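Local coordinates for protein RNase III inhibitor (Mycobacterium tuberculosis, PDB 5M3I) that is of unknown function but belongs to the macro domain family, compact alpha/beta modules in which helices pack on both sides of a central, mostly parallel sheet, at residues 25-30 with 79-84; 107-112 with 144-149; 120-125 with 155-160. All blocks are in the same frame, centred on the assembly; numbering follows the deposited sequence.

Contact 1. Residues 25-30 with 79-84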
loop_
_atom_site.group_PDB
_atom_site.type_symbol
_atom_site.label_atom_id
_atom_site.label_comp_id
_atom_site.label_asym_id
_atom_site.label_seq_id
_atom_site.Cartn_x
_atom_site.Cartn_y
_atom_site.Cartn_z
ATOM N N GLU A 25 -2.789 8.512 -8.940
ATOM C CA GLU A 25 -1.537 8.233 -9.628
ATOM C C GLU A 25 -0.861 6.969 -9.082
ATOM O O GLU A 25 -0.205 6.252 -9.830
ATOM C CB GLU A 25 -0.657 9.457 -9.439
ATOM C CG GLU A 25 0.556 9.499 -10.310
ATOM C CD GLU A 25 1.272 10.851 -10.245
ATOM O OE1 GLU A 25 2.525 10.851 -10.323
ATOM O OE2 GLU A 25 0.580 11.882 -10.124
ATOM N N ALA A 26 -1.030 6.704 -7.773
ATOM C CA ALA A 26 -0.525 5.482 -7.144
ATOM C C ALA A 26 -1.620 4.756 -6.368
ATOM O O ALA A 26 -2.557 5.372 -5.860
ATOM C CB ALA A 26 0.633 5.795 -6.216
ATOM N N LEU A 27 -1.488 3.437 -6.302
ATOM C CA LEU A 27 -2.315 2.625 -5.415
ATOM C C LEU A 27 -1.409 1.910 -4.459
ATOM O O LEU A 27 -0.377 1.398 -4.883
ATOM C CB LEU A 27 -3.085 1.593 -6.218
ATOM C CG LEU A 27 -3.932 2.091 -7.379
ATOM C CD1 LEU A 27 -4.542 0.891 -8.085
ATOM C CD2 LEU A 27 -5.023 3.004 -6.877
ATOM N N VAL A 28 -1.791 1.854 -3.183
ATOM C CA VAL A 28 -1.100 1.031 -2.199
ATOM C C VAL A 28 -1.769 -0.344 -1.987
ATOM O O VAL A 28 -2.985 -0.467 -1.844
ATOM C CB VAL A 28 -1.001 1.739 -0.869
ATOM C CG1 VAL A 28 -0.278 0.859 0.151
ATOM C CG2 VAL A 28 -0.302 3.077 -1.024
ATOM N N ASN A 29 -0.950 -1.378 -2.033
ATOM C CA ASN A 29 -1.338 -2.745 -1.789
ATOM C C ASN A 29 -0.668 -3.187 -0.461
ATOM O O ASN A 29 0.355 -2.634 -0.084
ATOM C CB ASN A 29 -0.849 -3.593 -2.959
ATOM C CG ASN A 29 -1.276 -5.051 -2.878
ATOM O OD1 ASN A 29 -2.217 -5.408 -2.179
ATOM N ND2 ASN A 29 -0.544 -5.905 -3.578
ATOM N N THR A 30 -1.294 -4.108 0.269
ATOM C CA THR A 30 -0.752 -4.635 1.524
ATOM C C THR A 30 -0.269 -6.031 1.243
ATOM O O THR A 30 -1.041 -6.859 0.724
ATOM C CB THR A 30 -1.804 -4.700 2.657
ATOM O OG1 THR A 30 -3.022 -5.281 2.191
ATOM C CG2 THR A 30 -2.123 -3.297 3.116
ATOM N N ASP A 79 -3.726 4.994 -19.092
ATOM C CA ASP A 79 -4.879 5.414 -18.324
ATOM C C ASP A 79 -4.835 4.817 -16.910
ATOM O O ASP A 79 -4.612 3.620 -16.741
ATOM C CB ASP A 79 -6.168 4.969 -19.033
ATOM C CG ASP A 79 -7.406 5.675 -18.489
ATOM O OD1 ASP A 79 -7.323 6.874 -18.110
ATOM O OD2 ASP A 79 -8.466 5.030 -18.425
ATOM N N GLY A 80 -5.034 5.661 -15.894
ATOM C CA GLY A 80 -5.082 5.181 -14.525
ATOM C C GLY A 80 -3.707 5.084 -13.856
ATOM O O GLY A 80 -2.773 5.754 -14.258
ATOM N N PRO A 81 -3.619 4.318 -12.779
ATOM C CA PRO A 81 -2.508 4.398 -11.841
ATOM C C PRO A 81 -1.216 4.053 -12.486
ATOM O O PRO A 81 -1.176 3.078 -13.220
ATOM C CB PRO A 81 -2.840 3.315 -10.818
ATOM C CG PRO A 81 -4.322 3.274 -10.797
ATOM C CD PRO A 81 -4.760 3.564 -12.207
ATOM N N LYS A 82 -0.201 4.880 -12.244
ATOM C CA LYS A 82 1.148 4.661 -12.780
ATOM C C LYS A 82 1.996 3.779 -11.904
ATOM O O LYS A 82 2.867 3.109 -12.411
ATOM C CB LYS A 82 1.900 6.005 -12.979
ATOM C CG LYS A 82 1.163 7.079 -13.795
ATOM C CD LYS A 82 0.781 6.649 -15.220
ATOM C CE LYS A 82 0.113 7.825 -15.982
ATOM N NZ LYS A 82 -1.306 8.009 -15.575
ATOM N N HIS A 83 1.746 3.772 -10.584
ATOM C CA HIS A 83 2.551 3.015 -9.629
ATOM C C HIS A 83 1.708 2.168 -8.691
ATOM O O HIS A 83 0.666 2.607 -8.207
ATOM C CB HIS A 83 3.380 3.951 -8.759
ATOM C CG HIS A 83 4.268 4.865 -9.535
ATOM N ND1 HIS A 83 5.443 4.436 -10.121
ATOM C CD2 HIS A 83 4.154 6.177 -9.832
ATOM C CE1 HIS A 83 6.008 5.444 -10.751
ATOM N NE2 HIS A 83 5.248 6.510 -10.583
ATOM N N ILE A 84 2.191 0.966 -8.419
ATOM C CA ILE A 84 1.690 0.151 -7.349
ATOM C C ILE A 84 2.750 0.142 -6.279
ATOM O O ILE A 84 3.886 -0.287 -6.523
ATOM C CB ILE A 84 1.453 -1.330 -7.779
ATOM C CG1 ILE A 84 0.670 -1.420 -9.082
ATOM C CG2 ILE A 84 0.774 -2.099 -6.647
ATOM C CD1 ILE A 84 -0.622 -0.658 -9.076
HETATM O O HOH W 1 4.533 9.576 -10.968
#
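Glu25 and Ala26 lead their strand in alongside Pro81 to His83, and from there the two backbones run parallel, with Ala26 opposite His83 and Leu27 opposite Ile84. The carbonyl O of Glu25 accepts twice at this entry: Lys82 N lies 2.8 Å from Glu25 O and comes in tilted from the carbonyl plane, while His83 N, 3.2 Å from Glu25 O, lies within that plane. One step on, Leu27 N gives a straighter bond to His83 O at 3.0 Å. Ala26 CA also lies 3.3 Å from His83 O, a CA-H...O contact.

The main apolar meeting is between Leu27 and Pro81. Leu27 CG, beside its own backbone N (chi1 -54°), lies near CB and CG of the proline, and chi2 (177°) sends Leu27 CD1 to within 3.6 Å of Pro81 CG. Ile84 stands on the same face as Leu27, its CD1 4.3 Å from Leu27 CD1. On the face of Ala26 and His83 the two CB atoms approach to 4.2 Å. Further out, a water in the plane of the imidazole sits 3.2 Å from His83 NE2 and also donates to Glu25 OE1, bridging ring and carboxylate, although its bond to Glu25 OE1 is unusually short and the detail there is doubtful. The Lys82 chain, bent at chi2 and chi4, folds back to give NZ to the carbonyl O of Gly80, two residues earlier in the same segment.

Strands 26-31 and 83-88 are inner neighbours in the macro-domain sheet. Helix 40-48 covers the Leu27 face through Phe45, and Asn29 is tied by its ND2 to Asn86. Strand 120-123 flanks strand 26-31 on its other edge, bonded through Ala26 and Val28, while Thr75, following strand 71-74, hydrogen-bonds the Pro81 carbonyl.

Contact 2. Residues 107-112 with 144-149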
loop_
_atom_site.group_PDB
_atom_site.type_symbol
_atom_site.label_atom_id
_atom_site.label_comp_id
_atom_site.label_asym_id
_atom_site.label_seq_id
_atom_site.Cartn_x
_atom_site.Cartn_y
_atom_site.Cartn_z
ATOM N N ILE A 107 7.131 5.526 7.043
ATOM C CA ILE A 107 8.315 6.312 6.818
ATOM C C ILE A 107 8.747 6.165 5.351
ATOM O O ILE A 107 8.990 7.167 4.681
ATOM C CB ILE A 107 9.470 5.921 7.780
ATOM C CG1 ILE A 107 9.124 6.331 9.231
ATOM C CG2 ILE A 107 10.780 6.615 7.349
ATOM C CD1 ILE A 107 10.082 5.800 10.306
ATOM N N ASP A 108 8.835 4.925 4.852
ATOM C CA ASP A 108 9.310 4.731 3.500
ATOM C C ASP A 108 8.242 5.087 2.478
ATOM O O ASP A 108 8.572 5.460 1.346
ATOM C CB ASP A 108 9.816 3.335 3.283
ATOM C CG ASP A 108 10.705 3.223 2.073
ATOM O OD1 ASP A 108 11.734 3.920 2.016
ATOM O OD2 ASP A 108 10.439 2.401 1.174
ATOM N N LEU A 109 6.972 4.935 2.828
ATOM C CA LEU A 109 5.917 5.342 1.918
ATOM C C LEU A 109 6.031 6.850 1.614
ATOM O O LEU A 109 5.875 7.234 0.460
ATOM C CB LEU A 109 4.528 5.066 2.486
ATOM C CG LEU A 109 3.356 5.516 1.592
ATOM C CD1 LEU A 109 3.350 4.812 0.241
ATOM C CD2 LEU A 109 2.031 5.257 2.311
ATOM N N ILE A 110 6.273 7.668 2.642
ATOM C CA ILE A 110 6.419 9.091 2.456
ATOM C C ILE A 110 7.631 9.373 1.570
ATOM O O ILE A 110 7.568 10.187 0.657
ATOM C CB ILE A 110 6.641 9.786 3.803
ATOM C CG1 ILE A 110 5.341 9.794 4.612
ATOM C CG2 ILE A 110 7.175 11.193 3.627
ATOM C CD1 ILE A 110 5.576 10.158 6.067
ATOM N N ARG A 111 8.732 8.720 1.874
ATOM C CA ARG A 111 9.952 8.900 1.116
ATOM C C ARG A 111 9.724 8.566 -0.365
ATOM O O ARG A 111 10.150 9.268 -1.224
ATOM C CB ARG A 111 11.063 8.015 1.684
ATOM C CG ARG A 111 12.418 8.237 1.015
ATOM C CD ARG A 111 13.467 7.211 1.434
ATOM N NE ARG A 111 13.120 5.864 0.964
ATOM C CZ ARG A 111 13.177 5.427 -0.304
ATOM N NH1 ARG A 111 13.585 6.213 -1.288
ATOM N NH2 ARG A 111 12.821 4.177 -0.584
ATOM N N VAL A 112 9.009 7.497 -0.643
ATOM C CA VAL A 112 8.801 7.070 -2.010
ATOM C C VAL A 112 7.901 8.055 -2.786
ATOM O O VAL A 112 8.086 8.273 -3.992
ATOM C CB VAL A 112 8.254 5.623 -2.005
ATOM C CG1 VAL A 112 7.592 5.232 -3.309
ATOM C CG2 VAL A 112 9.381 4.662 -1.659
ATOM N N SER A 144 -1.634 11.184 9.992
ATOM C CA SER A 144 -0.374 11.835 10.446
ATOM C C SER A 144 0.675 11.811 9.379
ATOM O O SER A 144 1.278 12.828 9.088
ATOM C CB SER A 144 0.174 11.105 11.694
ATOM O OG SER A 144 -0.577 11.494 12.802
ATOM N N ALA A 145 0.851 10.659 8.763
ATOM C CA ALA A 145 1.872 10.541 7.737
ATOM C C ALA A 145 1.610 11.490 6.546
ATOM O O ALA A 145 2.518 12.162 6.078
ATOM C CB ALA A 145 1.998 9.102 7.274
ATOM N N PHE A 146 0.356 11.558 6.105
ATOM C CA PHE A 146 -0.015 12.385 4.941
ATOM C C PHE A 146 -0.091 13.867 5.228
ATOM O O PHE A 146 0.016 14.658 4.299
ATOM C CB PHE A 146 -1.321 11.885 4.266
ATOM C CG PHE A 146 -1.093 10.686 3.422
ATOM C CD1 PHE A 146 -0.448 10.819 2.220
ATOM C CD2 PHE A 146 -1.389 9.432 3.885
ATOM C CE1 PHE A 146 -0.158 9.720 1.440
ATOM C CE2 PHE A 146 -1.072 8.312 3.148
ATOM C CZ PHE A 146 -0.447 8.454 1.916
ATOM N N GLN A 147 -0.211 14.259 6.488
ATOM C CA GLN A 147 -0.003 15.647 6.817
ATOM C C GLN A 147 1.438 16.140 6.552
ATOM O O GLN A 147 1.647 17.349 6.458
ATOM C CB GLN A 147 -0.397 15.901 8.253
ATOM C CG GLN A 147 -1.903 15.882 8.361
ATOM C CD GLN A 147 -2.365 15.971 9.772
ATOM O OE1 GLN A 147 -1.630 15.681 10.676
ATOM N NE2 GLN A 147 -3.604 16.361 9.963
ATOM N N GLN A 148 2.410 15.229 6.441
ATOM C CA GLN A 148 3.744 15.603 5.996
ATOM C C GLN A 148 3.863 15.741 4.476
ATOM O O GLN A 148 4.903 16.139 3.985
ATOM C CB GLN A 148 4.787 14.597 6.468
ATOM C CG GLN A 148 4.799 14.292 7.964
ATOM C CD GLN A 148 6.018 13.519 8.382
ATOM O OE1 GLN A 148 7.175 13.948 8.165
ATOM N NE2 GLN A 148 5.782 12.409 9.052
ATOM N N LEU A 149 2.786 15.472 3.737
ATOM C CA LEU A 149 2.783 15.642 2.296
ATOM C C LEU A 149 1.633 16.558 1.910
ATOM O O LEU A 149 0.680 16.119 1.274
ATOM C CB LEU A 149 2.636 14.298 1.636
ATOM C CG LEU A 149 3.742 13.280 1.934
ATOM C CD1 LEU A 149 3.278 11.924 1.507
ATOM C CD2 LEU A 149 5.021 13.662 1.227
#
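Ile110 reaches across to Ala145, Gln148 and Leu149, and the contact is almost entirely apolar. Its CG1 branch, anti to the carbonyl carbon (chi1 -72°), is extended at chi2, and CD1 lands 3.9 Å from Ala145 CB. The same methyl lies 3.7 Å from the backbone Ala145 O. The other branch turns to the end of the second segment, where Ile110 CG2 touches Leu149 CD2 at 4.1 Å. Deeper in, Leu109 CD2 comes obliquely to the Phe146 ring, 4.1 Å from Phe146 CZ.

This is the pairing of helix 99-115 with helix 135-147, which lie together on one side of the macro-domain sheet. The ring of Phe146 also rests on Val121 and Val123 of strand 120-123, so the interhelical packing runs on into the layer between helices and strands.

Polar groups play a smaller part. Gln148 crosses Ile110 at about a right angle, its NE2 3.7 Å from Ile110 CD1, a contact without a hydrogen bond. No hydrogen bond joins the two segments, although Gln148 O accepts one from Arg114, just beyond the first.

Contact 3. Residues 120-125 with 155-160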
loop_
_atom_site.group_PDB
_atom_site.type_symbol
_atom_site.label_atom_id
_atom_site.label_comp_id
_atom_site.label_asym_id
_atom_site.label_seq_id
_atom_site.Cartn_x
_atom_site.Cartn_y
_atom_site.Cartn_z
ATOM N N SER A 120 -0.924 11.926 -6.098
ATOM C CA SER A 120 -2.094 11.370 -5.498
ATOM C C SER A 120 -1.892 9.877 -5.244
ATOM O O SER A 120 -1.294 9.186 -6.070
ATOM C CB SER A 120 -3.342 11.642 -6.377
ATOM O OG SER A 120 -3.355 10.820 -7.516
ATOM N N VAL A 121 -2.453 9.409 -4.132
ATOM C CA VAL A 121 -2.369 8.007 -3.755
ATOM C C VAL A 121 -3.650 7.524 -3.037
ATOM O O VAL A 121 -4.306 8.291 -2.336
ATOM C CB VAL A 121 -1.107 7.799 -2.928
ATOM C CG1 VAL A 121 -1.184 8.597 -1.686
ATOM C CG2 VAL A 121 -0.922 6.342 -2.591
ATOM N N ALA A 122 -4.006 6.268 -3.272
ATOM C CA ALA A 122 -5.142 5.611 -2.602
ATOM C C ALA A 122 -4.560 4.587 -1.686
ATOM O O ALA A 122 -3.714 3.762 -2.112
ATOM C CB ALA A 122 -6.079 4.953 -3.599
ATOM N N VAL A 123 -5.050 4.578 -0.451
ATOM C CA VAL A 123 -4.499 3.731 0.602
ATOM C C VAL A 123 -5.607 2.867 1.253
ATOM O O VAL A 123 -6.650 3.402 1.606
ATOM C CB VAL A 123 -3.862 4.612 1.677
ATOM C CG1 VAL A 123 -3.136 3.758 2.654
ATOM C CG2 VAL A 123 -2.892 5.619 1.038
ATOM N N PRO A 124 -5.389 1.553 1.393
ATOM C CA PRO A 124 -6.323 0.670 2.063
ATOM C C PRO A 124 -6.097 0.674 3.550
ATOM O O PRO A 124 -5.142 1.279 4.015
ATOM C CB PRO A 124 -5.967 -0.704 1.505
ATOM C CG PRO A 124 -4.513 -0.600 1.258
ATOM C CD PRO A 124 -4.265 0.803 0.811
ATOM N N PRO A 125 -6.953 -0.005 4.305
ATOM C CA PRO A 125 -6.795 0.006 5.753
ATOM C C PRO A 125 -5.699 -0.978 6.194
ATOM O O PRO A 125 -5.970 -2.118 6.562
ATOM C CB PRO A 125 -8.197 -0.377 6.270
ATOM C CG PRO A 125 -8.908 -1.006 5.136
ATOM C CD PRO A 125 -8.199 -0.667 3.860
ATOM N N VAL A 155 -6.375 9.459 -0.753
ATOM C CA VAL A 155 -7.685 8.862 -0.531
ATOM C C VAL A 155 -7.495 7.620 0.361
ATOM O O VAL A 155 -6.846 6.641 -0.050
ATOM C CB VAL A 155 -8.395 8.469 -1.841
ATOM C CG1 VAL A 155 -9.866 8.121 -1.565
ATOM C CG2 VAL A 155 -8.352 9.614 -2.847
ATOM N N ILE A 156 -8.070 7.676 1.559
ATOM C CA ILE A 156 -7.992 6.601 2.521
ATOM C C ILE A 156 -9.314 5.820 2.589
ATOM O O ILE A 156 -10.364 6.410 2.852
ATOM C CB ILE A 156 -7.638 7.178 3.878
ATOM C CG1 ILE A 156 -6.274 7.879 3.765
ATOM C CG2 ILE A 156 -7.583 6.062 4.899
ATOM C CD1 ILE A 156 -5.791 8.439 5.060
ATOM N N TYR A 157 -9.224 4.535 2.316
ATOM C CA TYR A 157 -10.367 3.596 2.258
ATOM C C TYR A 157 -10.562 2.883 3.598
ATOM O O TYR A 157 -9.661 2.216 4.061
ATOM C CB TYR A 157 -10.172 2.551 1.169
ATOM C CG TYR A 157 -10.390 3.160 -0.197
ATOM C CD1 TYR A 157 -9.414 4.022 -0.777
ATOM C CD2 TYR A 157 -11.549 2.884 -0.935
ATOM C CE1 TYR A 157 -9.602 4.591 -1.998
ATOM C CE2 TYR A 157 -11.713 3.416 -2.192
ATOM C CZ TYR A 157 -10.744 4.275 -2.717
ATOM O OH TYR A 157 -10.930 4.857 -3.973
ATOM N N PRO A 158 -11.699 3.122 4.272
ATOM C CA PRO A 158 -11.891 2.439 5.564
ATOM C C PRO A 158 -12.229 0.951 5.378
ATOM O O PRO A 158 -12.410 0.541 4.240
ATOM C CB PRO A 158 -13.059 3.190 6.207
ATOM C CG PRO A 158 -13.636 4.038 5.138
ATOM C CD PRO A 158 -12.515 4.353 4.195
ATOM N N PRO A 159 -12.290 0.168 6.469
ATOM C CA PRO A 159 -12.628 -1.261 6.353
ATOM C C PRO A 159 -13.999 -1.443 5.752
ATOM O O PRO A 159 -14.892 -0.620 6.041
ATOM C CB PRO A 159 -12.635 -1.735 7.782
ATOM C CG PRO A 159 -11.661 -0.856 8.457
ATOM C CD PRO A 159 -11.898 0.507 7.844
ATOM N N SER A 160 -14.084 -2.383 4.810
ATOM C CA SER A 160 -15.257 -2.591 3.976
ATOM C C SER A 160 -16.147 -3.785 4.389
ATOM O O SER A 160 -15.670 -4.897 4.625
ATOM C CB SER A 160 -14.882 -2.722 2.483
ATOM O OG SER A 160 -14.506 -4.063 2.138
#
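Tyr157 lies beside Val123 and Ala122 where two parallel strands each run out into a pair of prolines. The tyrosine CG is anti to its carbonyl carbon and beside the backbone N (chi1 -74°), and the ring, turned by chi2 (74°), brings CE1 3.9 Å from Ala122 CB, on the face that Ala122 shares with Val155. Val123 O sits at the edge of this ring, near its plane, and is 3.6 Å from Tyr157 CB. The same oxygen accepts the nearly straight bond from Tyr157 N at 2.9 Å.

Two further bonds precede it, from Val155 N to Val121 O at 2.9 Å and from Val123 N to Val155 O at 2.8 Å. Val123 and Ile156 point to the opposite face. Val123 holds CG1 anti to its backbone N (chi1 -172°) and CG2 against Phe146 of helix 135-147, which also meets it through Leu142. That helix connects the two strands, which makes this the pairing of a beta-alpha-beta unit.

Beyond Tyr157, the Pro125 ring, puckered C-gamma endo, sets CB, CG and CD around Tyr157 O, with CD 3.2 Å from that oxygen. Pro125 CB lies 4.1 Å from Pro159 CD; Trp135 packs on both prolines.

Continued, the ladder would next use the nitrogen of Pro125 as donor to Tyr157 O. Proline has no N-H to give, so the regular pairing stops there, and van der Waals contact of Pro125 with Tyr157 O and Pro159 replaces it.

Contacts 1 and 3 are both parallel strand pairings in one sheet, and they adjoin: strands 26-31 and 120-123 are neighbours, with Val28 N bonded to Ala122 O. Contact 2 belongs to the helical layer on the side of Val28, whose CG2 is 4.2 Å from Leu109 CD1; its Phe146 CE1 reaches Val121 CG1 at 3.5 Å, touching contact 3. Contacts 1 and 2 are largely buried, contact 3 only partly, with Pro125 and Pro159 among its more exposed residues. Backbone hydrogen bonds hold the two sheet contacts, one beginning with a carbonyl that accepts two bonds, the other closing on prolines, whereas contact 2 has no hydrogen bond across it and rests mainly on apolar side chains.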